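Local coordinates for farnesyl pyrophosphate synthetase (Staphylococcus aureus, PDB 5H9D), which probably catalyses magnesium-dependent elongation of an allylic diphosphate with isopentenyl diphosphate to make heptaprenyl diphosphate, at residues F205-D210 / K281-K286; L212-T217 / H233-I238; S289-L294 / S309-M314. All coordinates share one frame; numbering follows the deposited sequence.

Contact 1 of 3, residues F205-D210 / K281-K286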
loop_
_atom_site.group_PDB
_atom_site.type_symbol
_atom_site.label_atom_id
_atom_site.label_comp_id
_atom_site.label_asym_id
_atom_site.label_seq_id
_atom_site.Cartn_x
_atom_site.Cartn_y
_atom_site.Cartn_z
ATOM N N PHE A 205 -17.399 -6.376 -2.810
ATOM C CA PHE A 205 -17.142 -5.055 -2.291
ATOM C C PHE A 205 -16.873 -4.089 -3.439
ATOM O O PHE A 205 -17.627 -3.134 -3.654
ATOM C CB PHE A 205 -15.925 -5.135 -1.364
ATOM C CG PHE A 205 -15.638 -3.853 -0.599
ATOM C CD1 PHE A 205 -16.603 -3.271 0.212
ATOM C CD2 PHE A 205 -14.383 -3.262 -0.650
ATOM C CE1 PHE A 205 -16.313 -2.128 0.954
ATOM C CE2 PHE A 205 -14.094 -2.132 0.090
ATOM C CZ PHE A 205 -15.051 -1.568 0.889
ATOM N N GLN A 206 -15.786 -4.352 -4.168
ATOM C CA GLN A 206 -15.355 -3.534 -5.296
ATOM C C GLN A 206 -16.389 -3.428 -6.414
ATOM O O GLN A 206 -16.576 -2.359 -6.989
ATOM C CB GLN A 206 -14.034 -4.082 -5.878
ATOM C CG GLN A 206 -13.384 -3.177 -6.941
ATOM C CD GLN A 206 -13.145 -1.744 -6.410
ATOM O OE1 GLN A 206 -12.343 -1.537 -5.490
ATOM N NE2 GLN A 206 -13.862 -0.759 -6.987
ATOM N N ILE A 207 -17.052 -4.530 -6.732
ATOM C CA ILE A 207 -18.032 -4.463 -7.792
ATOM C C ILE A 207 -19.097 -3.447 -7.403
ATOM O O ILE A 207 -19.601 -2.699 -8.237
ATOM C CB ILE A 207 -18.657 -5.833 -8.080
ATOM C CG1 ILE A 207 -17.593 -6.766 -8.663
ATOM C CG2 ILE A 207 -19.804 -5.666 -9.051
ATOM C CD1 ILE A 207 -18.062 -8.146 -9.017
ATOM N N ILE A 208 -19.408 -3.389 -6.117
ATOM C CA ILE A 208 -20.402 -2.439 -5.659
ATOM C C ILE A 208 -19.923 -1.007 -5.840
ATOM O O ILE A 208 -20.684 -0.174 -6.324
ATOM C CB ILE A 208 -20.825 -2.741 -4.208
ATOM C CG1 ILE A 208 -21.874 -3.854 -4.248
ATOM C CG2 ILE A 208 -21.372 -1.501 -3.511
ATOM C CD1 ILE A 208 -21.894 -4.714 -3.005
ATOM N N ASP A 209 -18.684 -0.709 -5.469
ATOM C CA ASP A 209 -18.142 0.638 -5.690
ATOM C C ASP A 209 -18.379 1.081 -7.152
ATOM O O ASP A 209 -18.882 2.167 -7.412
ATOM C CB ASP A 209 -16.625 0.662 -5.464
ATOM C CG ASP A 209 -16.234 0.856 -4.023
ATOM O OD1 ASP A 209 -16.715 0.105 -3.142
ATOM O OD2 ASP A 209 -15.411 1.764 -3.777
ATOM N N ASP A 210 -18.002 0.223 -8.097
ATOM C CA ASP A 210 -18.121 0.538 -9.506
ATOM C C ASP A 210 -19.527 0.773 -9.935
ATOM O O ASP A 210 -19.786 1.562 -10.830
ATOM C CB ASP A 210 -17.490 -0.558 -10.367
ATOM C CG ASP A 210 -16.007 -0.712 -10.101
ATOM O OD1 ASP A 210 -15.396 0.209 -9.477
ATOM O OD2 ASP A 210 -15.454 -1.750 -10.527
ATOM N N LYS A 281 -24.564 -5.508 -10.514
ATOM C CA LYS A 281 -25.039 -5.718 -9.157
ATOM C C LYS A 281 -25.236 -7.209 -8.915
ATOM O O LYS A 281 -24.990 -7.703 -7.817
ATOM C CB LYS A 281 -26.387 -5.050 -8.960
ATOM C CG LYS A 281 -26.402 -3.560 -8.731
ATOM C CD LYS A 281 -27.860 -3.217 -8.399
ATOM C CE LYS A 281 -28.177 -1.733 -8.350
ATOM N NZ LYS A 281 -29.658 -1.573 -8.547
ATOM N N ALA A 282 -25.694 -7.909 -9.948
ATOM C CA ALA A 282 -25.960 -9.348 -9.866
ATOM C C ALA A 282 -24.719 -10.187 -9.590
ATOM O O ALA A 282 -24.758 -11.198 -8.870
ATOM C CB ALA A 282 -26.607 -9.819 -11.140
ATOM N N VAL A 283 -23.617 -9.776 -10.192
ATOM C CA VAL A 283 -22.363 -10.474 -10.015
ATOM C C VAL A 283 -21.901 -10.261 -8.571
ATOM O O VAL A 283 -21.267 -11.123 -7.950
ATOM C CB VAL A 283 -21.298 -9.913 -10.942
ATOM C CG1 VAL A 283 -19.995 -10.508 -10.558
ATOM C CG2 VAL A 283 -21.641 -10.174 -12.413
ATOM N N SER A 284 -22.196 -9.081 -8.048
ATOM C CA SER A 284 -21.834 -8.766 -6.693
ATOM C C SER A 284 -22.579 -9.783 -5.856
ATOM O O SER A 284 -21.993 -10.475 -5.019
ATOM C CB SER A 284 -22.299 -7.348 -6.356
ATOM O OG SER A 284 -22.111 -7.022 -4.986
ATOM N N SER A 285 -23.880 -9.884 -6.115
ATOM C CA SER A 285 -24.743 -10.806 -5.388
ATOM C C SER A 285 -24.364 -12.261 -5.442
ATOM O O SER A 285 -24.370 -12.933 -4.411
ATOM C CB SER A 285 -26.171 -10.650 -5.835
ATOM O OG SER A 285 -26.786 -9.704 -4.992
ATOM N N LYS A 286 -24.052 -12.768 -6.623
ATOM C CA LYS A 286 -23.659 -14.149 -6.689
ATOM C C LYS A 286 -22.418 -14.321 -5.796
ATOM O O LYS A 286 -22.290 -15.318 -5.055
ATOM C CB LYS A 286 -23.350 -14.538 -8.130
ATOM C CG LYS A 286 -22.882 -15.955 -8.245
ATOM C CD LYS A 286 -22.781 -16.389 -9.670
ATOM C CE LYS A 286 -24.138 -16.431 -10.326
ATOM N NZ LYS A 286 -23.991 -17.136 -11.608
#
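I207 and I208 of helix 188-215 face V283 and S284 of helix 276-296. The two isoleucines divide the work. I207 points at the opposing helix and uses both branches. Its CG1 lies beside the backbone N and the chain runs on extended (chi2 -179°), which carries CD1 out to V283 CG1, 3.4 Å away. The side chains of I207 and V283 cross at about a right angle there. The other branch, I207 CG2, rests 4.0 Å from S284 CB. I208 starts off to the flank, but its CG1-CD1 branch runs out past the serine hydroxyl, with I208 CG1 3.3 Å from S284 OG. The two short helix segments are nearly antiparallel, at 164°, and their axes come within 8.7 Å. I207 and S284 have the nearest CA atoms, 5.8 Å apart. The small S284 is consistent with this close approach. This is helix-to-helix packing within the all-helical polyprenyl synthase fold. Segment 205-210 ends in D209 and D210, the first two aspartates of the second DDxxD motif. In relatives that motif binds magnesium, which in turn holds the diphosphate. S284 OG is turned anti to its own backbone N (chi1 173°) and hydrogen-bonds S204 OG, a residue on helix 188-215 itself. The buried hydroxyl thus has a polar partner among the aliphatic groups. Further out, I165 of helix 158-183 and L236 of helix 236-243 pack on I207, and L236 also touches V283. Q206 NE2 gives a weak bond to D210 OD1 at 3.1 Å. Q206 OE1 is bonded to T169 OG1 and D210 OD2 to Y161 OH, which ties the motif to helix 158-183. V283 also packs on an aromatic side chain of the bound peptide.

Contact 2 of 3, residues L212-T217 / H233-I238; sequences LDFTST and HITLPI
F214 reaches across to I238, and this pair is the closely packed part of the contact. The far edge of the ring does the touching, and two of its atoms each approach two atoms of the isoleucine. F214 CZ is 3.6 Å from I238 CG1. F214 CE2 is 3.8 Å from both I238 CG1 and I238 CD1. CD1 sits near the ring plane, so the isoleucine meets an edge and not a face. I238 holds CG1 beside its backbone N and extends the branch (chi2 -177°). That brings CD1 to the ring although I238 leaves its backbone off to one side. The two side chains cross at about a right angle. Around them the packing is looser. P237 CB lies 4.3 Å from F214 CE2, in an oblique position, and T235 OG1 is also 4.3 Å from CE2, near the ring plane. T235 occupies the N-cap position of helix 236-243, and P237 sits in its first turn, where no backbone N-H is needed. The other segment is the frayed end of helix 188-215. Beyond F214 it runs out to exposed T217, whose OG1 caps K220 N at the start of helix 218-221. D213, just before the phenylalanine, is the last aspartate of the second DDxxD motif, which in relatives binds magnesium. It is partly exposed, and its OD1 accepts from D228 N. I277 of helix 276-296 packs on F214, and L229 packs on I238. The four touching residues are buried. The join between helix end and helix start therefore rests mainly on apolar burial, with the T235 hydroxyl oxygen only at the ring's margin.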
loop_
_atom_site.group_PDB
_atom_site.type_symbol
_atom_site.label_atom_id
_atom_site.label_comp_id
_atom_site.label_asym_id
_atom_site.label_seq_id
_atom_site.Cartn_x
_atom_site.Cartn_y
_atom_site.Cartn_z
ATOM N N LEU A 212 -21.865 1.927 -7.849
ATOM C CA LEU A 212 -22.219 3.183 -7.196
ATOM C C LEU A 212 -21.543 4.415 -7.772
ATOM O O LEU A 212 -21.722 5.522 -7.285
ATOM C CB LEU A 212 -21.906 3.113 -5.708
ATOM C CG LEU A 212 -22.683 2.186 -4.769
ATOM C CD1 LEU A 212 -22.153 2.388 -3.345
ATOM C CD2 LEU A 212 -24.156 2.469 -4.851
ATOM N N ASP A 213 -20.751 4.239 -8.809
ATOM C CA ASP A 213 -20.080 5.388 -9.373
ATOM C C ASP A 213 -20.984 5.994 -10.442
ATOM O O ASP A 213 -20.754 7.108 -10.901
ATOM C CB ASP A 213 -18.724 4.969 -9.957
ATOM C CG ASP A 213 -17.676 6.065 -9.834
ATOM O OD1 ASP A 213 -17.626 6.953 -10.718
ATOM O OD2 ASP A 213 -16.918 6.043 -8.830
ATOM N N PHE A 214 -22.029 5.257 -10.810
ATOM C CA PHE A 214 -22.979 5.702 -11.824
ATOM C C PHE A 214 -24.362 5.959 -11.216
ATOM O O PHE A 214 -25.099 6.841 -11.650
ATOM C CB PHE A 214 -23.105 4.637 -12.921
ATOM C CG PHE A 214 -21.891 4.521 -13.805
ATOM C CD1 PHE A 214 -21.625 5.482 -14.781
ATOM C CD2 PHE A 214 -21.026 3.436 -13.688
ATOM C CE1 PHE A 214 -20.520 5.360 -15.628
ATOM C CE2 PHE A 214 -19.928 3.314 -14.530
ATOM C CZ PHE A 214 -19.679 4.281 -15.503
ATOM N N THR A 215 -24.693 5.193 -10.188
ATOM C CA THR A 215 -25.993 5.276 -9.536
ATOM C C THR A 215 -26.132 6.194 -8.299
ATOM O O THR A 215 -27.260 6.514 -7.895
ATOM C CB THR A 215 -26.447 3.853 -9.147
ATOM O OG1 THR A 215 -25.492 3.268 -8.242
ATOM C CG2 THR A 215 -26.557 2.980 -10.389
ATOM N N SER A 216 -25.005 6.614 -7.717
ATOM C CA SER A 216 -24.992 7.453 -6.512
ATOM C C SER A 216 -25.185 8.961 -6.760
ATOM O O SER A 216 -25.935 9.366 -7.643
ATOM C CB SER A 216 -23.679 7.210 -5.759
ATOM O OG SER A 216 -23.749 7.574 -4.387
ATOM N N THR A 217 -24.501 9.797 -5.985
ATOM C CA THR A 217 -24.658 11.243 -6.135
ATOM C C THR A 217 -23.361 12.040 -6.016
ATOM O O THR A 217 -22.461 11.665 -5.252
ATOM C CB THR A 217 -25.671 11.814 -5.086
ATOM O OG1 THR A 217 -25.154 11.645 -3.756
ATOM C CG2 THR A 217 -27.020 11.109 -5.207
ATOM N N HIS A 233 -11.077 4.422 -16.353
ATOM C CA HIS A 233 -11.307 3.095 -15.756
ATOM C C HIS A 233 -12.576 2.443 -16.273
ATOM O O HIS A 233 -13.686 2.862 -15.926
ATOM C CB HIS A 233 -11.420 3.202 -14.248
ATOM C CG HIS A 233 -10.235 3.835 -13.607
ATOM N ND1 HIS A 233 -9.005 3.215 -13.546
ATOM C CD2 HIS A 233 -10.079 5.048 -13.026
ATOM C CE1 HIS A 233 -8.141 4.020 -12.954
ATOM N NE2 HIS A 233 -8.766 5.139 -12.630
ATOM N N ILE A 234 -12.395 1.413 -17.095
ATOM C CA ILE A 234 -13.493 0.660 -17.686
ATOM C C ILE A 234 -13.884 -0.466 -16.724
ATOM O O ILE A 234 -13.289 -1.529 -16.733
ATOM C CB ILE A 234 -13.052 0.070 -19.002
ATOM C CG1 ILE A 234 -12.343 1.149 -19.819
ATOM C CG2 ILE A 234 -14.225 -0.503 -19.724
ATOM C CD1 ILE A 234 -13.162 2.382 -20.073
ATOM N N THR A 235 -14.912 -0.224 -15.916
ATOM C CA THR A 235 -15.338 -1.164 -14.904
ATOM C C THR A 235 -16.483 -2.075 -15.336
ATOM O O THR A 235 -17.089 -1.854 -16.383
ATOM C CB THR A 235 -15.687 -0.390 -13.633
ATOM O OG1 THR A 235 -16.829 0.440 -13.881
ATOM C CG2 THR A 235 -14.506 0.527 -13.232
ATOM N N LEU A 236 -16.779 -3.089 -14.521
ATOM C CA LEU A 236 -17.802 -4.067 -14.859
ATOM C C LEU A 236 -19.064 -3.533 -15.559
ATOM O O LEU A 236 -19.440 -4.032 -16.624
ATOM C CB LEU A 236 -18.180 -4.903 -13.619
ATOM C CG LEU A 236 -19.036 -6.144 -13.926
ATOM C CD1 LEU A 236 -18.284 -6.959 -14.940
ATOM C CD2 LEU A 236 -19.341 -6.975 -12.706
ATOM N N PRO A 237 -19.734 -2.522 -14.983
ATOM C CA PRO A 237 -20.937 -2.024 -15.668
ATOM C C PRO A 237 -20.655 -1.730 -17.147
ATOM O O PRO A 237 -21.354 -2.204 -18.045
ATOM C CB PRO A 237 -21.266 -0.750 -14.910
ATOM C CG PRO A 237 -20.691 -1.012 -13.558
ATOM C CD PRO A 237 -19.395 -1.671 -13.842
ATOM N N ILE A 238 -19.587 -0.973 -17.381
ATOM C CA ILE A 238 -19.196 -0.580 -18.724
ATOM C C ILE A 238 -18.747 -1.703 -19.646
ATOM O O ILE A 238 -18.855 -1.573 -20.854
ATOM C CB ILE A 238 -18.131 0.516 -18.664
ATOM C CG1 ILE A 238 -18.583 1.596 -17.660
ATOM C CG2 ILE A 238 -17.975 1.146 -20.035
ATOM C CD1 ILE A 238 -17.673 2.786 -17.539
#

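Contact 3 of 3, residues S289-L294 / S309-M314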
loop_
_atom_site.group_PDB
_atom_site.type_symbol
_atom_site.label_atom_id
_atom_site.label_comp_id
_atom_site.label_asym_id
_atom_site.label_seq_id
_atom_site.Cartn_x
_atom_site.Cartn_y
_atom_site.Cartn_z
ATOM N N SER A 289 -23.289 -14.619 -2.095
ATOM C CA SER A 289 -23.844 -15.922 -1.743
ATOM C C SER A 289 -22.681 -16.889 -1.601
ATOM O O SER A 289 -22.622 -17.670 -0.667
ATOM C CB SER A 289 -24.768 -16.437 -2.839
ATOM O OG SER A 289 -25.803 -15.518 -3.093
ATOM N N LYS A 290 -21.747 -16.854 -2.532
ATOM C CA LYS A 290 -20.621 -17.754 -2.400
ATOM C C LYS A 290 -20.019 -17.558 -1.014
ATOM O O LYS A 290 -19.490 -18.502 -0.418
ATOM C CB LYS A 290 -19.552 -17.495 -3.481
ATOM C CG LYS A 290 -19.649 -18.423 -4.689
ATOM C CD LYS A 290 -18.612 -18.053 -5.741
ATOM C CE LYS A 290 -18.522 -19.091 -6.834
ATOM N NZ LYS A 290 -18.232 -20.451 -6.268
ATOM N N ALA A 291 -20.112 -16.341 -0.484
ATOM C CA ALA A 291 -19.527 -16.088 0.827
ATOM C C ALA A 291 -20.444 -16.555 1.943
ATOM O O ALA A 291 -19.978 -17.134 2.917
ATOM C CB ALA A 291 -19.190 -14.603 0.990
ATOM N N LEU A 292 -21.747 -16.310 1.800
ATOM C CA LEU A 292 -22.728 -16.720 2.807
ATOM C C LEU A 292 -22.824 -18.234 2.940
ATOM O O LEU A 292 -23.057 -18.753 4.019
ATOM C CB LEU A 292 -24.082 -16.120 2.473
ATOM C CG LEU A 292 -24.018 -14.649 2.880
ATOM C CD1 LEU A 292 -25.075 -13.837 2.195
ATOM C CD2 LEU A 292 -24.188 -14.569 4.385
ATOM N N ASN A 293 -22.627 -18.941 1.835
ATOM C CA ASN A 293 -22.664 -20.394 1.859
ATOM C C ASN A 293 -21.561 -20.903 2.795
ATOM O O ASN A 293 -21.804 -21.724 3.683
ATOM C CB ASN A 293 -22.471 -20.966 0.440
ATOM C CG ASN A 293 -22.242 -22.473 0.442
ATOM O OD1 ASN A 293 -23.069 -23.243 0.952
ATOM N ND2 ASN A 293 -21.113 -22.901 -0.117
ATOM N N LEU A 294 -20.352 -20.399 2.593
ATOM C CA LEU A 294 -19.204 -20.784 3.400
ATOM C C LEU A 294 -19.290 -20.313 4.847
ATOM O O LEU A 294 -18.680 -20.912 5.727
ATOM C CB LEU A 294 -17.928 -20.215 2.779
ATOM C CG LEU A 294 -17.374 -20.877 1.521
ATOM C CD1 LEU A 294 -16.198 -20.082 1.028
ATOM C CD2 LEU A 294 -16.928 -22.299 1.840
ATOM N N SER A 309 -24.232 -11.222 9.663
ATOM C CA SER A 309 -24.813 -9.889 9.695
ATOM C C SER A 309 -23.969 -8.887 8.887
ATOM O O SER A 309 -24.483 -8.175 8.032
ATOM C CB SER A 309 -24.912 -9.422 11.142
ATOM O OG SER A 309 -25.407 -8.103 11.204
ATOM N N LEU A 310 -22.672 -8.828 9.171
ATOM C CA LEU A 310 -21.786 -7.918 8.465
ATOM C C LEU A 310 -21.721 -8.249 6.970
ATOM O O LEU A 310 -21.717 -7.361 6.134
ATOM C CB LEU A 310 -20.376 -7.954 9.075
ATOM C CG LEU A 310 -19.296 -7.105 8.368
ATOM C CD1 LEU A 310 -19.660 -5.616 8.442
ATOM C CD2 LEU A 310 -17.928 -7.338 9.012
ATOM N N THR A 311 -21.665 -9.525 6.627
ATOM C CA THR A 311 -21.617 -9.901 5.219
ATOM C C THR A 311 -22.923 -9.551 4.494
ATOM O O THR A 311 -22.963 -9.501 3.258
ATOM C CB THR A 311 -21.386 -11.407 5.055
ATOM O OG1 THR A 311 -20.166 -11.757 5.698
ATOM C CG2 THR A 311 -21.322 -11.799 3.582
ATOM N N LYS A 312 -23.992 -9.319 5.260
ATOM C CA LYS A 312 -25.275 -9.013 4.651
ATOM C C LYS A 312 -25.546 -7.552 4.450
ATOM O O LYS A 312 -26.460 -7.191 3.707
ATOM C CB LYS A 312 -26.407 -9.647 5.424
ATOM C CG LYS A 312 -26.570 -11.121 5.118
ATOM C CD LYS A 312 -27.874 -11.591 5.711
ATOM C CE LYS A 312 -27.963 -13.077 5.845
ATOM N NZ LYS A 312 -29.271 -13.348 6.492
ATOM N N LYS A 313 -24.771 -6.709 5.120
ATOM C CA LYS A 313 -24.908 -5.276 4.930
ATOM C C LYS A 313 -23.982 -5.004 3.735
ATOM O O LYS A 313 -24.404 -4.412 2.728
ATOM C CB LYS A 313 -24.464 -4.495 6.178
ATOM C CG LYS A 313 -25.330 -4.771 7.402
ATOM C CD LYS A 313 -25.278 -3.660 8.453
ATOM C CE LYS A 313 -26.360 -3.890 9.538
ATOM N NZ LYS A 313 -26.600 -2.728 10.471
ATOM N N MET A 314 -22.739 -5.484 3.834
ATOM C CA MET A 314 -21.750 -5.320 2.765
ATOM C C MET A 314 -22.392 -5.248 1.384
ATOM O O MET A 314 -22.047 -4.383 0.579
ATOM C CB MET A 314 -20.748 -6.486 2.757
ATOM C CG MET A 314 -19.605 -6.366 3.741
ATOM S SD MET A 314 -18.612 -4.904 3.498
ATOM C CE MET A 314 -19.301 -3.856 4.782
#
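L292 CG lies beside the backbone N (chi1 -77°). T311 OG1 likewise lies beside its backbone N (chi1 -59°), which leaves CG2 anti to it. These two choices bring the leucine branch point and the threonine methyl together. T311 CG2 is 4.0 Å from L292 CG and 4.1 Å from L292 CD2. The segments belong to an antiparallel helical hairpin, made by helices 276-296 and 302-315 near the C-terminus of the chain. Their local axes run at 173° to each other and come no closer than 10.5 Å. This is a wide spacing, filled by side chains that slide past each other in opposite directions. L292 leaves its helix to the flank, but its branches reach back into the gap. T311 points toward the other helix. A291 CB adds a lighter touch on the same methyl, T311 CG2. On the exposed side L292 CD2 meets the CG methylene of K312, at 4.3 Å. The lysine thus gives aliphatic stem to the contact. With the torsion that presents the T311 methyl, OG1 hydrogen-bonds L307 O, one turn back in its own helix, so the buried hydroxyl is satisfied without a partner on helix 276-296. T311 also packs on L288 and I295 of that helix and on I201 of helix 188-215. L310, next to T311, leans on F47 and L50 of helix 43-51. The carbonyl oxygen L310 O accepts from two donors, K313 N and M314 N, which approach from the same face of its plane.

Overall arrangement
The three contacts form a row along two shared helices. Contacts 1 and 2 both use helix 188-215, and their centres lie 10 Å apart. L236 links them: its CD2 is 3.9 Å from I207 CG2. D210 OD2 also packs on T235 CB, at 3.4 Å. Contacts 1 and 3 share helix 276-296, with centres 12 Å apart, and meet at I208 CD1 and M314 O (3.6 Å) and at F205 CD1 and M314 SD (4.2 Å). Contacts 2 and 3 do not touch: centres 22 Å, nearest atoms about 8 Å apart. The second DDxxD motif, probably part of the active site, runs from contact 1 into contact 2. Contact 3 lies beyond contact 1, away from the motif's last aspartate.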